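Local coordinates for protein-glutamine gamma-glutamyltransferase (Pagrus major, PDB 1G0D) that probably catalyses the calcium-dependent cross-linking of proteins by joining peptide-bound glutamine side chains to lysines or other primary amines, at residues I206-R209 with V213-G216. Sequence-based numbering, arbitrary orientation.
Sequences IEHR and VYVG
Tyr214 lays one face of its ring over the CB of His208, which stands 3.4 Å from the ring centroid and only 5° off the normal, a CH-pi contact. The reach begins at Tyr214 CB, 3.7 Å from His208 O. With CG anti to the backbone N, chi1 172° carries the ring across to His208. Tyr214 CD2 comes within 3.2 Å of His208 O, while CD1 and CE1 of the phenol lie near the His208 imidazole, inclined to it at 46°. At the tip, OH hydrogen-bonds Asp205, so tyrosine suits a place needing both a flat apolar surface and a polar end. Histidine suits its own, giving Tyr214 a carbon flank while ND1 hydrogen-bonds Met204 O. With an alanine in place of Tyr214, His208 CB is likely to lose its aromatic cover and Asp205 the hydroxyl it bonds. Compact and branched, Val215 fits beside the ring edge, its CG2 3.7 Å from Arg209 O. The CB of Arg209 points away from 213-216, and its NH2 makes salt bridges with Asp193 and Asp205. The contact thus joins consecutive helices 202-208 and 212-223, with Ile206 touching strand 68-72 and Val213 packing on loop residues Arg341 and Tyr385.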
ATOM      1  N   ILE A 206      24.762   6.278  -2.813  1.00 25.66           N
ATOM      2  CA  ILE A 206      24.450   6.626  -4.194  1.00 25.62           C
ATOM      3  C   ILE A 206      24.824   5.473  -5.121  1.00 27.77           C
ATOM      4  O   ILE A 206      24.088   5.106  -6.057  1.00 27.26           O
ATOM      5  CB  ILE A 206      25.178   7.933  -4.631  1.00 25.35           C
ATOM      6  CG1 ILE A 206      24.460   9.138  -4.023  1.00 27.31           C
ATOM      7  CG2 ILE A 206      25.137   8.114  -6.145  1.00 20.05           C
ATOM      8  CD1 ILE A 206      25.100  10.481  -4.341  1.00 28.13           C
ATOM      9  N   GLU A 207      25.963   4.871  -4.841  1.00 27.60           N
ATOM     10  CA  GLU A 207      26.410   3.785  -5.674  1.00 26.10           C
ATOM     11  C   GLU A 207      25.463   2.590  -5.614  1.00 24.10           C
ATOM     12  O   GLU A 207      25.418   1.783  -6.529  1.00 25.36           O
ATOM     13  CB  GLU A 207      27.834   3.418  -5.261  1.00 32.27           C
ATOM     14  CG  GLU A 207      28.768   4.646  -5.258  1.00 37.15           C
ATOM     15  CD  GLU A 207      30.239   4.301  -5.114  1.00 38.33           C
ATOM     16  OE1 GLU A 207      30.610   3.667  -4.107  1.00 39.39           O
ATOM     17  OE2 GLU A 207      31.027   4.682  -6.008  1.00 43.39           O
ATOM     18  N   HIS A 208      24.668   2.494  -4.555  1.00 21.50           N
ATOM     19  CA  HIS A 208      23.749   1.369  -4.400  1.00 15.50           C
ATOM     20  C   HIS A 208      22.369   1.641  -4.971  1.00 16.63           C
ATOM     21  O   HIS A 208      21.514   0.747  -5.003  1.00 16.69           O
ATOM     22  CB  HIS A 208      23.595   1.052  -2.920  1.00 17.38           C
ATOM     23  CG  HIS A 208      24.734   0.279  -2.350  1.00 18.94           C
ATOM     24  ND1 HIS A 208      26.006   0.800  -2.233  1.00 25.48           N
ATOM     25  CD2 HIS A 208      24.815  -1.000  -1.924  1.00 17.92           C
ATOM     26  CE1 HIS A 208      26.819  -0.126  -1.761  1.00 23.14           C
ATOM     27  NE2 HIS A 208      26.119  -1.228  -1.563  1.00 16.04           N
ATOM     28  N   ARG A 209      22.144   2.883  -5.392  1.00 13.22           N
ATOM     29  CA  ARG A 209      20.865   3.281  -5.930  1.00 13.01           C
ATOM     30  C   ARG A 209      20.522   2.707  -7.318  1.00 13.89           C
ATOM     31  O   ARG A 209      19.472   2.997  -7.885  1.00 15.77           O
ATOM     32  CB  ARG A 209      20.802   4.803  -5.942  1.00 14.51           C
ATOM     33  CG  ARG A 209      20.557   5.378  -4.575  1.00 11.41           C
ATOM     34  CD  ARG A 209      20.031   6.809  -4.670  1.00 14.73           C
ATOM     35  NE  ARG A 209      20.086   7.436  -3.345  1.00 19.07           N
ATOM     36  CZ  ARG A 209      19.842   8.717  -3.081  1.00 12.93           C
ATOM     37  NH1 ARG A 209      19.517   9.563  -4.038  1.00 17.52           N
ATOM     38  NH2 ARG A 209      19.935   9.148  -1.843  1.00 14.05           N
ATOM     39  N   VAL A 213      16.574  -3.923  -5.521  1.00 14.95           N
ATOM     40  CA  VAL A 213      16.445  -4.636  -4.228  1.00 11.70           C
ATOM     41  C   VAL A 213      16.789  -3.692  -3.080  1.00 14.08           C
ATOM     42  O   VAL A 213      16.062  -3.587  -2.100  1.00 16.74           O
ATOM     43  CB  VAL A 213      17.388  -5.897  -4.119  1.00 10.27           C
ATOM     44  CG1 VAL A 213      17.459  -6.385  -2.662  1.00  8.53           C
ATOM     45  CG2 VAL A 213      16.873  -7.053  -4.997  1.00  6.63           C
ATOM     46  N   TYR A 214      17.904  -2.995  -3.226  1.00 15.52           N
ATOM     47  CA  TYR A 214      18.381  -2.044  -2.245  1.00 12.87           C
ATOM     48  C   TYR A 214      17.410  -0.872  -2.084  1.00 15.14           C
ATOM     49  O   TYR A 214      16.995  -0.549  -0.980  1.00 22.97           O
ATOM     50  CB  TYR A 214      19.735  -1.538  -2.703  1.00 11.26           C
ATOM     51  CG  TYR A 214      20.276  -0.400  -1.891  1.00 14.47           C
ATOM     52  CD1 TYR A 214      21.095  -0.643  -0.798  1.00 10.48           C
ATOM     53  CD2 TYR A 214      19.962   0.925  -2.205  1.00 15.27           C
ATOM     54  CE1 TYR A 214      21.577   0.398  -0.040  1.00 12.19           C
ATOM     55  CE2 TYR A 214      20.440   1.981  -1.449  1.00 14.30           C
ATOM     56  CZ  TYR A 214      21.241   1.710  -0.367  1.00 15.84           C
ATOM     57  OH  TYR A 214      21.667   2.744   0.428  1.00 20.78           O
ATOM     58  N   VAL A 215      17.044  -0.231  -3.179  1.00 13.27           N
ATOM     59  CA  VAL A 215      16.130   0.891  -3.136  1.00 10.68           C
ATOM     60  C   VAL A 215      14.729   0.495  -2.618  1.00 13.96           C
ATOM     61  O   VAL A 215      14.046   1.287  -1.961  1.00 18.40           O
ATOM     62  CB  VAL A 215      16.032   1.489  -4.558  1.00 11.21           C
ATOM     63  CG1 VAL A 215      14.925   2.506  -4.651  1.00 10.65           C
ATOM     64  CG2 VAL A 215      17.355   2.107  -4.925  1.00 11.12           C
ATOM     65  N   GLY A 216      14.295  -0.724  -2.922  1.00 13.97           N
ATOM     66  CA  GLY A 216      12.991  -1.175  -2.477  1.00  9.23           C
ATOM     67  C   GLY A 216      13.026  -1.417  -0.973  1.00 14.31           C
ATOM     68  O   GLY A 216      12.084  -1.089  -0.248  1.00 13.98           O
TER